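PDB 4N1Y: estrogen receptor from Crassostrea gigas, which probably acts as a constitutively active transcription regulator of the steroid receptor family, with a ligand-binding domain thought to have lost its hormone-controlled switch. Local coordinates for residues 20-25 against 45-50; 24-29 against 38-43; 84-89 against 98-103; 120-125 against 195-200. All blocks are in the same frame, centred on the assembly; numbering follows the deposited sequence.

Contact 1 of 4, residues 20-25 against 45-50; sequences PVLESH and AERELV
L22 packs against R47 and E48 where the loop after helix 7-15 runs along helix 34-56 of the nuclear-receptor ligand-binding fold. The L22 side chain points at the helix. CG stands beside the backbone N (chi1 -62°), and with chi2 at 167° CD1 and CD2 turn to different neighbours. The leucine comes slantwise over the R47 guanidinium, with CD2 over one face, 3.7 Å from R47 NH2. R47 bends at chi3 (-41°), and this turn lays the guanidinium against L22 and the backbone of E23. E23 O sits oblique to the guanidinium, and its angle at NH2 is too poor for a hydrogen bond. The other methyl, L22 CD1, reaches the aliphatic part of E48. The two side chains run antiparallel where they overlap, and methyl meets methylene while the E48 carboxylate continues beyond. That carboxylate makes a long, weak ion pair with R89. The pair appears to match the glutamate and arginine that hold the steroid A-ring in vertebrate estrogen receptors. L22 CD1 rests between the two helix side chains, 3.4 Å from E48 CG and 3.8 Å from R47 CB.

Contact 2 of 4, residues 24-29 against 38-43; sequences SHHNHG and LNSLVK
H26 and S40 meet through two settings of chi1. In H26 the ring swings opposite the backbone N (chi1 177°), and in S40 the hydroxyl lies beside the backbone N (chi1 -66°). This brings S40 OG to the edge of the imidazole, near its plane. H26 ND1 and S40 OG are hydrogen-bonded at 2.5 Å, and either atom could be the donor. The bond is fairly straight, at 159°. S40 CB follows in the same ring plane, 3.3 Å from H26 ND1. A water takes a hydrogen bond from H26's neighbour, N27 N, at 2.6 Å. It also makes a weak bond with S40 OG, a weak bridge from the loop backbone to the same hydroxyl.

The loop carries its own braces. H26 N donates to S24 OG at 3.3 Å, an ST turn leading into the histidine. G29 N donates to N27 OD1 at 3.0 Å, an Asx turn after it. H26 CD2 also lies 3.6 Å above the ring plane of H28, toward its rim. H28 NE2 is bonded to D103 O, and the H26 ring also meets that of H36. Consecutive ST and Asx turns thus shape the loop leading into helix 34-56, and a histidine-serine bond pins it to the first half of that helix in the nuclear-receptor ligand-binding fold.

Contact 3 of 4, residues 84-89 against 98-103; sequences LNCAFR and LAFAPD
C86 and F100 form the tight side of this contact, while R89 gives the looser side. The C86 side chain points from helix 67-89 toward the segment at strand 97-99. Its sulfur is placed opposite the backbone N (chi1 176°) and rests against the F100 ring. C86 SG is 3.7 Å from F100 CD1 and 3.8 Å from F100 CE1. It lies 4.3 Å from the ring centroid and 36° off the normal, an oblique sulfur-aromatic contact. L98 CB closes in on the same sulfur at 4.0 Å. All three residues are buried. Beyond them F100 meets F120, and L98 packs on V123 of helix 117-132.

One turn on, R89 is partly exposed and its grip is slighter. The chain bends at chi3 (-57°) and presents NE to the carbonyl of A99. The R89 NE to A99 O bond is 3.3 Å long and weak, with the oxygen near the guanidinium plane at its edge. F100 O is 3.5 Å from R89 NE, but the angle is too poor for a bond. N85 C lies over one face of the guanidinium. The backbone here is stitched by S90 OG, which is hydrogen-bonded to both C86 O and A99 N. R89 and F100 appear to match the arginine and phenylalanine that line the A-ring end of the steroid pocket in vertebrate estrogen receptors, between this helix and the two-stranded beta hairpin.

Contact 4 of 4, residues 120-125 against 195-200; sequences FEQVAA and LTHIRQ
Q122 and H197 bring the two helices closest here, with their CA atoms 6.9 Å apart. Both segments are interior parts of long helices, 117-132 and 187-215, and each keeps regular backbone hydrogen bonds. The CB of Q122 is directed toward the other helix. With CG opposite the backbone N (chi1 -166°) and the chain extended, the amide is carried across to that helix. Q122 CD lies 3.5 Å from the backbone O of H197.

At the far end Q122 NE2 donates to Q200 OE1, at 2.8 Å and 150°. The acceptor lies in the Q122 amide plane. Relative to the Q200 amide, the donor is well above the carbonyl plane (47° out), away from its lone pairs. Q122 NE2 also lies at the edge of the H197 ring, in its plane, 3.6 Å from H197 ND1, a close approach and not a hydrogen bond. T196 OG1 is over one face of that ring.

Both partners of Q122 reach the second subunit. H197 NE2 is bonded to N150 OD1 of the second subunit, and Q200 NE2 to E203 OE1 of the second subunit. Q122 thus touches two side chains that themselves bond across the dimer interface, and it packs on V153 of the second subunit itself. This fits the nuclear-receptor ligand-binding domain, whose dimers classically pair through the long helix near the C terminus.

From the N terminus, the loop after helix 7-15 opens contacts 1 and 2, and both return to helix 34-56. Contact 2 (24-29 with 38-43) closes the shorter loop, wholly within the span of contact 1 (20-25 with 45-50). The two share S24 and H25. Contact 3 (84-89 with 98-103) follows in series and closes a short loop between helix 67-89 and strand 97-99. D103 links it back to the first loop by bonds with H25 N and H28 NE2. The weak E48-R89 ion pair also joins contacts 1 and 3. Contact 4 closes a loop of some 70 residues. It joins helix 117-132 to helix 187-215 and packs on contact 3 through F100 and F120.

Contact 1 of 4, residues 20-25 against 45-50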
loop_
_atom_site.group_PDB
_atom_site.type_symbol
_atom_site.label_atom_id
_atom_site.label_comp_id
_atom_site.label_asym_id
_atom_site.label_seq_id
_atom_site.Cartn_x
_atom_site.Cartn_y
_atom_site.Cartn_z
ATOM N N PRO B 20 16.842 18.863 3.948
ATOM C CA PRO B 20 16.542 20.289 3.820
ATOM C C PRO B 20 15.491 20.440 2.738
ATOM O O PRO B 20 15.277 19.480 2.000
ATOM C CB PRO B 20 17.878 20.885 3.391
ATOM C CG PRO B 20 18.496 19.784 2.557
ATOM C CD PRO B 20 18.044 18.476 3.186
ATOM N N VAL B 21 14.859 21.598 2.607
ATOM C CA VAL B 21 13.932 21.773 1.496
ATOM C C VAL B 21 14.653 22.357 0.300
ATOM O O VAL B 21 15.376 23.345 0.410
ATOM C CB VAL B 21 12.727 22.621 1.862
ATOM C CG1 VAL B 21 11.457 21.879 1.451
ATOM C CG2 VAL B 21 12.724 22.897 3.351
ATOM N N LEU B 22 14.426 21.743 -0.850
ATOM C CA LEU B 22 15.126 22.109 -2.070
ATOM C C LEU B 22 14.286 23.004 -2.969
ATOM O O LEU B 22 13.079 22.825 -3.099
ATOM C CB LEU B 22 15.548 20.855 -2.833
ATOM C CG LEU B 22 16.514 19.931 -2.092
ATOM C CD1 LEU B 22 16.587 18.608 -2.810
ATOM C CD2 LEU B 22 17.901 20.547 -1.943
ATOM N N GLU B 23 14.953 23.976 -3.577
ATOM C CA GLU B 23 14.327 24.859 -4.534
ATOM C C GLU B 23 14.330 24.132 -5.866
ATOM O O GLU B 23 15.200 23.293 -6.099
ATOM C CB GLU B 23 15.130 26.151 -4.670
ATOM C CG GLU B 23 15.166 27.023 -3.445
ATOM C CD GLU B 23 13.868 27.726 -3.190
ATOM O OE1 GLU B 23 12.950 27.608 -4.031
ATOM O OE2 GLU B 23 13.773 28.412 -2.151
ATOM N N SER B 24 13.369 24.409 -6.740
ATOM C CA SER B 24 13.366 23.708 -8.019
ATOM C C SER B 24 14.155 24.515 -9.039
ATOM O O SER B 24 14.637 23.965 -10.030
ATOM C CB SER B 24 11.943 23.452 -8.534
ATOM O OG SER B 24 11.237 24.656 -8.767
ATOM N N HIS B 25 14.303 25.814 -8.773
ATOM C CA HIS B 25 14.817 26.757 -9.770
ATOM C C HIS B 25 14.173 26.558 -11.142
ATOM O O HIS B 25 14.824 26.661 -12.185
ATOM C CB HIS B 25 16.339 26.660 -9.849
ATOM C CG HIS B 25 17.023 27.048 -8.577
ATOM N ND1 HIS B 25 17.401 26.133 -7.618
ATOM C CD2 HIS B 25 17.422 28.260 -8.123
ATOM C CE1 HIS B 25 17.982 26.768 -6.615
ATOM N NE2 HIS B 25 18.013 28.058 -6.900
ATOM N N ALA B 45 13.423 15.633 -8.310
ATOM C CA ALA B 45 13.349 14.300 -7.747
ATOM C C ALA B 45 14.734 13.743 -7.515
ATOM O O ALA B 45 14.991 13.128 -6.486
ATOM C CB ALA B 45 12.578 13.391 -8.651
ATOM N N GLU B 46 15.628 13.951 -8.469
ATOM C CA GLU B 46 16.974 13.413 -8.341
ATOM C C GLU B 46 17.780 14.076 -7.222
ATOM O O GLU B 46 18.551 13.405 -6.534
ATOM C CB GLU B 46 17.716 13.508 -9.668
ATOM C CG GLU B 46 18.041 12.125 -10.165
ATOM C CD GLU B 46 19.022 12.099 -11.303
ATOM O OE1 GLU B 46 20.241 12.204 -11.045
ATOM O OE2 GLU B 46 18.562 11.943 -12.454
ATOM N N ARG B 47 17.598 15.378 -7.025
ATOM C CA ARG B 47 18.312 16.057 -5.951
ATOM C C ARG B 47 17.770 15.570 -4.603
ATOM O O ARG B 47 18.533 15.278 -3.689
ATOM C CB ARG B 47 18.177 17.572 -6.091
ATOM C CG ARG B 47 18.748 18.105 -7.398
ATOM C CD ARG B 47 19.078 19.601 -7.326
ATOM N NE ARG B 47 18.045 20.346 -6.604
ATOM C CZ ARG B 47 18.266 21.433 -5.873
ATOM N NH1 ARG B 47 19.495 21.926 -5.756
ATOM N NH2 ARG B 47 17.253 22.030 -5.261
ATOM N N GLU B 48 16.454 15.424 -4.499
ATOM C CA GLU B 48 15.860 14.970 -3.250
ATOM C C GLU B 48 16.269 13.503 -3.064
ATOM O O GLU B 48 16.381 13.010 -1.940
ATOM C CB GLU B 48 14.323 15.166 -3.234
ATOM C CG GLU B 48 13.870 16.643 -3.481
ATOM C CD GLU B 48 12.339 16.884 -3.494
ATOM O OE1 GLU B 48 11.563 15.946 -3.801
ATOM O OE2 GLU B 48 11.918 18.045 -3.248
ATOM N N LEU B 49 16.519 12.816 -4.174
ATOM C CA LEU B 49 16.946 11.427 -4.118
ATOM C C LEU B 49 18.323 11.249 -3.468
ATOM O O LEU B 49 18.499 10.385 -2.607
ATOM C CB LEU B 49 16.944 10.822 -5.521
ATOM C CG LEU B 49 17.106 9.302 -5.610
ATOM C CD1 LEU B 49 16.107 8.584 -4.718
ATOM C CD2 LEU B 49 16.974 8.824 -7.058
ATOM N N VAL B 50 19.294 12.062 -3.873
ATOM C CA VAL B 50 20.619 12.046 -3.252
ATOM C C VAL B 50 20.531 12.317 -1.753
ATOM O O VAL B 50 21.234 11.713 -0.953
ATOM C CB VAL B 50 21.562 13.073 -3.882
ATOM C CG1 VAL B 50 22.869 13.103 -3.127
ATOM C CG2 VAL B 50 21.818 12.734 -5.340
#

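Contact 2 of 4, residues 24-29 against 38-43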
loop_
_atom_site.group_PDB
_atom_site.type_symbol
_atom_site.label_atom_id
_atom_site.label_comp_id
_atom_site.label_asym_id
_atom_site.label_seq_id
_atom_site.Cartn_x
_atom_site.Cartn_y
_atom_site.Cartn_z
ATOM N N SER B 24 13.369 24.409 -6.740
ATOM C CA SER B 24 13.366 23.708 -8.019
ATOM C C SER B 24 14.155 24.515 -9.039
ATOM O O SER B 24 14.637 23.965 -10.030
ATOM C CB SER B 24 11.943 23.452 -8.534
ATOM O OG SER B 24 11.237 24.656 -8.767
ATOM N N HIS B 25 14.303 25.814 -8.773
ATOM C CA HIS B 25 14.817 26.757 -9.770
ATOM C C HIS B 25 14.173 26.558 -11.142
ATOM O O HIS B 25 14.824 26.661 -12.185
ATOM C CB HIS B 25 16.339 26.660 -9.849
ATOM C CG HIS B 25 17.023 27.048 -8.577
ATOM N ND1 HIS B 25 17.401 26.133 -7.618
ATOM C CD2 HIS B 25 17.422 28.260 -8.123
ATOM C CE1 HIS B 25 17.982 26.768 -6.615
ATOM N NE2 HIS B 25 18.013 28.058 -6.900
ATOM N N HIS B 26 12.878 26.269 -11.128
ATOM C CA HIS B 26 12.139 26.115 -12.359
ATOM C C HIS B 26 12.065 27.461 -13.059
ATOM O O HIS B 26 11.919 28.498 -12.410
ATOM C CB HIS B 26 10.734 25.587 -12.095
ATOM C CG HIS B 26 9.894 25.479 -13.328
ATOM N ND1 HIS B 26 9.899 24.360 -14.135
ATOM C CD2 HIS B 26 9.062 26.365 -13.924
ATOM C CE1 HIS B 26 9.082 24.549 -15.154
ATOM N NE2 HIS B 26 8.565 25.761 -15.052
ATOM N N ASN B 27 12.154 27.447 -14.383
ATOM C CA ASN B 27 12.081 28.687 -15.145
ATOM C C ASN B 27 10.631 28.964 -15.505
ATOM O O ASN B 27 10.078 28.369 -16.433
ATOM C CB ASN B 27 12.946 28.617 -16.410
ATOM C CG ASN B 27 12.863 29.891 -17.257
ATOM O OD1 ASN B 27 12.557 30.971 -16.751
ATOM N ND2 ASN B 27 13.143 29.761 -18.552
ATOM N N HIS B 28 10.016 29.863 -14.744
ATOM C CA HIS B 28 8.618 30.204 -14.947
ATOM C C HIS B 28 8.482 31.150 -16.139
ATOM O O HIS B 28 7.377 31.491 -16.560
ATOM C CB HIS B 28 8.039 30.842 -13.685
ATOM C CG HIS B 28 8.007 29.923 -12.505
ATOM N ND1 HIS B 28 7.053 28.940 -12.351
ATOM C CD2 HIS B 28 8.808 29.842 -11.416
ATOM C CE1 HIS B 28 7.269 28.292 -11.221
ATOM N NE2 HIS B 28 8.328 28.820 -10.634
ATOM N N GLY B 29 9.619 31.568 -16.686
ATOM C CA GLY B 29 9.615 32.445 -17.835
ATOM C C GLY B 29 9.126 31.735 -19.076
ATOM O O GLY B 29 8.669 32.381 -20.015
ATOM N N LEU B 38 7.842 18.493 -16.390
ATOM C CA LEU B 38 8.405 17.195 -16.047
ATOM C C LEU B 38 9.921 17.199 -15.913
ATOM O O LEU B 38 10.465 16.471 -15.077
ATOM C CB LEU B 38 8.003 16.155 -17.086
ATOM C CG LEU B 38 6.578 15.632 -16.970
ATOM C CD1 LEU B 38 6.278 14.557 -18.020
ATOM C CD2 LEU B 38 6.372 15.119 -15.571
ATOM N N ASN B 39 10.615 18.039 -16.679
ATOM C CA ASN B 39 12.071 18.038 -16.563
ATOM C C ASN B 39 12.452 18.660 -15.226
ATOM O O ASN B 39 13.412 18.225 -14.596
ATOM C CB ASN B 39 12.768 18.769 -17.745
ATOM C CG ASN B 39 12.862 17.909 -19.028
ATOM O OD1 ASN B 39 12.838 16.683 -18.975
ATOM N ND2 ASN B 39 12.984 18.567 -20.177
ATOM N N SER B 40 11.649 19.601 -14.746
ATOM C CA SER B 40 11.915 20.176 -13.437
ATOM C C SER B 40 11.543 19.161 -12.364
ATOM O O SER B 40 12.322 18.926 -11.442
ATOM C CB SER B 40 11.152 21.484 -13.230
ATOM O OG SER B 40 11.621 22.487 -14.111
ATOM N N LEU B 41 10.375 18.536 -12.504
ATOM C CA LEU B 41 9.955 17.507 -11.552
ATOM C C LEU B 41 10.925 16.340 -11.495
ATOM O O LEU B 41 11.269 15.866 -10.421
ATOM C CB LEU B 41 8.558 16.979 -11.878
ATOM C CG LEU B 41 7.384 17.942 -11.684
ATOM C CD1 LEU B 41 6.079 17.297 -12.142
ATOM C CD2 LEU B 41 7.286 18.394 -10.220
ATOM N N VAL B 42 11.385 15.893 -12.654
ATOM C CA VAL B 42 12.297 14.762 -12.703
ATOM C C VAL B 42 13.599 15.040 -11.984
ATOM O O VAL B 42 14.107 14.177 -11.270
ATOM C CB VAL B 42 12.621 14.363 -14.163
ATOM C CG1 VAL B 42 13.952 13.626 -14.261
ATOM C CG2 VAL B 42 11.494 13.547 -14.743
ATOM N N LYS B 43 14.149 16.234 -12.162
ATOM C CA LYS B 43 15.438 16.481 -11.552
ATOM C C LYS B 43 15.361 17.066 -10.149
ATOM O O LYS B 43 16.309 16.934 -9.372
ATOM C CB LYS B 43 16.293 17.313 -12.480
ATOM C CG LYS B 43 17.420 16.397 -12.795
ATOM C CD LYS B 43 18.330 16.675 -13.961
ATOM C CE LYS B 43 19.121 15.404 -13.989
ATOM N NZ LYS B 43 18.122 14.230 -14.117
HETATM O O HOH W 1 13.181 25.236 -15.284
#

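Contact 3 of 4, residues 84-89 against 98-103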
loop_
_atom_site.group_PDB
_atom_site.type_symbol
_atom_site.label_atom_id
_atom_site.label_comp_id
_atom_site.label_asym_id
_atom_site.label_seq_id
_atom_site.Cartn_x
_atom_site.Cartn_y
_atom_site.Cartn_z
ATOM N N LEU B 84 5.650 10.867 -0.129
ATOM C CA LEU B 84 5.299 11.056 1.269
ATOM C C LEU B 84 5.754 12.428 1.735
ATOM O O LEU B 84 5.009 13.139 2.407
ATOM C CB LEU B 84 5.912 9.968 2.151
ATOM C CG LEU B 84 5.612 10.199 3.628
ATOM C CD1 LEU B 84 4.224 9.698 3.915
ATOM C CD2 LEU B 84 6.613 9.496 4.522
ATOM N N ASN B 85 6.973 12.802 1.372
ATOM C CA ASN B 85 7.506 14.095 1.759
ATOM C C ASN B 85 6.709 15.230 1.169
ATOM O O ASN B 85 6.292 16.158 1.867
ATOM C CB ASN B 85 8.958 14.229 1.317
ATOM C CG ASN B 85 9.885 13.388 2.138
ATOM O OD1 ASN B 85 9.508 12.887 3.201
ATOM N ND2 ASN B 85 11.114 13.234 1.666
ATOM N N CYS B 86 6.476 15.124 -0.128
ATOM C CA CYS B 86 5.735 16.126 -0.855
ATOM C C CYS B 86 4.366 16.371 -0.237
ATOM O O CYS B 86 3.936 17.519 -0.113
ATOM C CB CYS B 86 5.587 15.702 -2.304
ATOM S SG CYS B 86 4.591 16.845 -3.254
ATOM N N ALA B 87 3.706 15.294 0.179
ATOM C CA ALA B 87 2.431 15.405 0.878
ATOM C C ALA B 87 2.566 16.285 2.112
ATOM O O ALA B 87 1.713 17.126 2.384
ATOM C CB ALA B 87 1.905 14.030 1.264
ATOM N N PHE B 88 3.629 16.072 2.873
ATOM C CA PHE B 88 3.812 16.812 4.113
ATOM C C PHE B 88 4.204 18.250 3.792
ATOM O O PHE B 88 3.764 19.176 4.472
ATOM C CB PHE B 88 4.863 16.149 5.019
ATOM C CG PHE B 88 4.867 16.684 6.437
ATOM C CD1 PHE B 88 3.886 16.300 7.344
ATOM C CD2 PHE B 88 5.828 17.600 6.852
ATOM C CE1 PHE B 88 3.884 16.792 8.648
ATOM C CE2 PHE B 88 5.824 18.103 8.149
ATOM C CZ PHE B 88 4.845 17.697 9.045
ATOM N N ARG B 89 5.036 18.437 2.765
ATOM C CA ARG B 89 5.356 19.785 2.288
ATOM C C ARG B 89 4.083 20.519 1.876
ATOM O O ARG B 89 4.025 21.743 1.928
ATOM C CB ARG B 89 6.344 19.751 1.102
ATOM C CG ARG B 89 7.826 19.775 1.466
ATOM C CD ARG B 89 8.724 19.922 0.228
ATOM N NE ARG B 89 8.498 18.861 -0.759
ATOM C CZ ARG B 89 9.174 17.712 -0.791
ATOM N NH1 ARG B 89 10.120 17.466 0.105
ATOM N NH2 ARG B 89 8.906 16.799 -1.714
ATOM N N LEU B 98 0.106 20.743 -4.791
ATOM C CA LEU B 98 1.268 20.049 -4.254
ATOM C C LEU B 98 2.497 20.935 -4.393
ATOM O O LEU B 98 2.800 21.450 -5.476
ATOM C CB LEU B 98 1.478 18.707 -4.949
ATOM C CG LEU B 98 0.372 17.714 -4.604
ATOM C CD1 LEU B 98 0.523 16.423 -5.381
ATOM C CD2 LEU B 98 0.334 17.449 -3.109
ATOM N N ALA B 99 3.183 21.132 -3.276
ATOM C CA ALA B 99 4.388 21.940 -3.251
ATOM C C ALA B 99 5.624 21.051 -3.381
ATOM O O ALA B 99 6.153 20.569 -2.378
ATOM C CB ALA B 99 4.443 22.763 -1.981
ATOM N N PHE B 100 6.078 20.835 -4.614
ATOM C CA PHE B 100 7.253 19.999 -4.869
ATOM C C PHE B 100 8.506 20.700 -4.391
ATOM O O PHE B 100 9.439 20.089 -3.860
ATOM C CB PHE B 100 7.339 19.648 -6.346
ATOM C CG PHE B 100 6.134 18.927 -6.829
ATOM C CD1 PHE B 100 5.999 17.567 -6.618
ATOM C CD2 PHE B 100 5.108 19.616 -7.458
ATOM C CE1 PHE B 100 4.866 16.897 -7.034
ATOM C CE2 PHE B 100 3.974 18.954 -7.885
ATOM C CZ PHE B 100 3.851 17.592 -7.672
ATOM N N ALA B 101 8.504 22.002 -4.586
ATOM C CA ALA B 101 9.493 22.861 -3.996
ATOM C C ALA B 101 8.737 24.132 -3.654
ATOM O O ALA B 101 7.613 24.322 -4.126
ATOM C CB ALA B 101 10.644 23.118 -4.964
ATOM N N PRO B 102 9.316 24.994 -2.806
ATOM C CA PRO B 102 8.683 26.303 -2.617
ATOM C C PRO B 102 8.591 27.007 -3.974
ATOM O O PRO B 102 7.651 27.739 -4.292
ATOM C CB PRO B 102 9.648 27.036 -1.676
ATOM C CG PRO B 102 10.458 25.978 -1.031
ATOM C CD PRO B 102 10.526 24.827 -1.983
ATOM N N ASP B 103 9.597 26.695 -4.784
ATOM C CA ASP B 103 9.821 27.198 -6.129
ATOM C C ASP B 103 8.820 26.648 -7.153
ATOM O O ASP B 103 8.784 27.099 -8.294
ATOM C CB ASP B 103 11.244 26.769 -6.514
ATOM C CG ASP B 103 11.933 27.721 -7.428
ATOM O OD1 ASP B 103 11.265 28.336 -8.282
ATOM O OD2 ASP B 103 13.167 27.850 -7.283
#

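Contact 4 of 4, residues 120-125 against 195-200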
loop_
_atom_site.group_PDB
_atom_site.type_symbol
_atom_site.label_atom_id
_atom_site.label_comp_id
_atom_site.label_asym_id
_atom_site.label_seq_id
_atom_site.Cartn_x
_atom_site.Cartn_y
_atom_site.Cartn_z
ATOM N N PHE B 120 -1.118 12.386 -8.517
ATOM C CA PHE B 120 -1.123 13.532 -7.609
ATOM C C PHE B 120 -2.434 13.696 -6.850
ATOM O O PHE B 120 -2.447 14.223 -5.731
ATOM C CB PHE B 120 -0.795 14.812 -8.363
ATOM C CG PHE B 120 0.613 14.866 -8.832
ATOM C CD1 PHE B 120 1.580 14.090 -8.216
ATOM C CD2 PHE B 120 0.978 15.674 -9.894
ATOM C CE1 PHE B 120 2.887 14.120 -8.652
ATOM C CE2 PHE B 120 2.282 15.716 -10.332
ATOM C CZ PHE B 120 3.240 14.938 -9.713
ATOM N N GLU B 121 -3.526 13.202 -7.428
ATOM C CA GLU B 121 -4.808 13.271 -6.739
ATOM C C GLU B 121 -4.821 12.411 -5.490
ATOM O O GLU B 121 -5.422 12.770 -4.489
ATOM C CB GLU B 121 -5.932 12.835 -7.665
ATOM C CG GLU B 121 -6.648 13.969 -8.349
ATOM C CD GLU B 121 -7.805 13.469 -9.181
ATOM O OE1 GLU B 121 -8.477 12.505 -8.752
ATOM O OE2 GLU B 121 -8.088 14.076 -10.232
ATOM N N GLN B 122 -4.133 11.282 -5.547
ATOM C CA GLN B 122 -3.991 10.421 -4.397
ATOM C C GLN B 122 -3.071 11.061 -3.338
ATOM O O GLN B 122 -3.372 11.066 -2.138
ATOM C CB GLN B 122 -3.475 9.060 -4.847
ATOM C CG GLN B 122 -3.589 7.972 -3.803
ATOM C CD GLN B 122 -3.351 6.602 -4.387
ATOM O OE1 GLN B 122 -2.628 6.452 -5.376
ATOM N NE2 GLN B 122 -3.989 5.593 -3.807
ATOM N N VAL B 123 -1.944 11.592 -3.793
ATOM C CA VAL B 123 -1.015 12.279 -2.904
ATOM C C VAL B 123 -1.628 13.475 -2.218
ATOM O O VAL B 123 -1.529 13.615 -1.005
ATOM C CB VAL B 123 0.240 12.757 -3.652
ATOM C CG1 VAL B 123 1.129 13.545 -2.708
ATOM C CG2 VAL B 123 0.995 11.571 -4.227
ATOM N N ALA B 124 -2.247 14.345 -3.014
ATOM C CA ALA B 124 -2.933 15.530 -2.504
ATOM C C ALA B 124 -3.982 15.177 -1.433
ATOM O O ALA B 124 -4.092 15.867 -0.411
ATOM C CB ALA B 124 -3.578 16.271 -3.642
ATOM N N ALA B 125 -4.737 14.099 -1.664
ATOM C CA ALA B 125 -5.724 13.627 -0.694
ATOM C C ALA B 125 -5.038 13.150 0.582
ATOM O O ALA B 125 -5.500 13.424 1.687
ATOM C CB ALA B 125 -6.570 12.500 -1.286
ATOM N N LEU B 195 -0.357 5.163 4.629
ATOM C CA LEU B 195 0.787 4.574 3.950
ATOM C C LEU B 195 0.390 3.656 2.821
ATOM O O LEU B 195 1.105 3.575 1.827
ATOM C CB LEU B 195 1.680 3.813 4.922
ATOM C CG LEU B 195 2.491 4.644 5.913
ATOM C CD1 LEU B 195 3.379 3.705 6.741
ATOM C CD2 LEU B 195 3.326 5.699 5.212
ATOM N N THR B 196 -0.748 2.982 2.950
ATOM C CA THR B 196 -1.212 2.141 1.860
ATOM C C THR B 196 -1.439 2.984 0.584
ATOM O O THR B 196 -1.201 2.504 -0.525
ATOM C CB THR B 196 -2.490 1.406 2.205
ATOM O OG1 THR B 196 -3.564 2.348 2.249
ATOM C CG2 THR B 196 -2.365 0.701 3.560
ATOM N N HIS B 197 -1.909 4.222 0.728
ATOM C CA HIS B 197 -2.146 5.051 -0.458
ATOM C C HIS B 197 -0.845 5.567 -1.048
ATOM O O HIS B 197 -0.693 5.649 -2.273
ATOM C CB HIS B 197 -3.104 6.194 -0.126
ATOM C CG HIS B 197 -4.443 5.700 0.310
ATOM N ND1 HIS B 197 -5.293 5.037 -0.546
ATOM C CD2 HIS B 197 -5.030 5.663 1.533
ATOM C CE1 HIS B 197 -6.371 4.652 0.121
ATOM N NE2 HIS B 197 -6.231 5.009 1.385
ATOM N N ILE B 198 0.087 5.919 -0.175
ATOM C CA ILE B 198 1.411 6.343 -0.595
ATOM C C ILE B 198 2.114 5.236 -1.386
ATOM O O ILE B 198 2.789 5.497 -2.382
ATOM C CB ILE B 198 2.244 6.744 0.609
ATOM C CG1 ILE B 198 1.824 8.141 1.090
ATOM C CG2 ILE B 198 3.714 6.756 0.260
ATOM C CD1 ILE B 198 2.195 9.263 0.113
ATOM N N ARG B 199 1.951 4.001 -0.929
ATOM C CA ARG B 199 2.495 2.836 -1.613
ATOM C C ARG B 199 1.889 2.686 -3.015
ATOM O O ARG B 199 2.597 2.461 -3.997
ATOM C CB ARG B 199 2.235 1.580 -0.781
ATOM C CG ARG B 199 2.609 0.272 -1.454
ATOM C CD ARG B 199 4.121 0.106 -1.547
ATOM N NE ARG B 199 4.798 0.093 -0.245
ATOM C CZ ARG B 199 5.113 -1.007 0.443
ATOM N NH1 ARG B 199 4.776 -2.208 -0.019
ATOM N NH2 ARG B 199 5.743 -0.910 1.612
ATOM N N GLN B 200 0.572 2.822 -3.103
ATOM C CA GLN B 200 -0.117 2.747 -4.380
ATOM C C GLN B 200 0.351 3.894 -5.289
ATOM O O GLN B 200 0.650 3.695 -6.472
ATOM C CB GLN B 200 -1.628 2.774 -4.172
ATOM C CG GLN B 200 -2.410 2.587 -5.446
ATOM C CD GLN B 200 -3.882 2.376 -5.190
ATOM O OE1 GLN B 200 -4.423 2.825 -4.182
ATOM N NE2 GLN B 200 -4.541 1.677 -6.100
#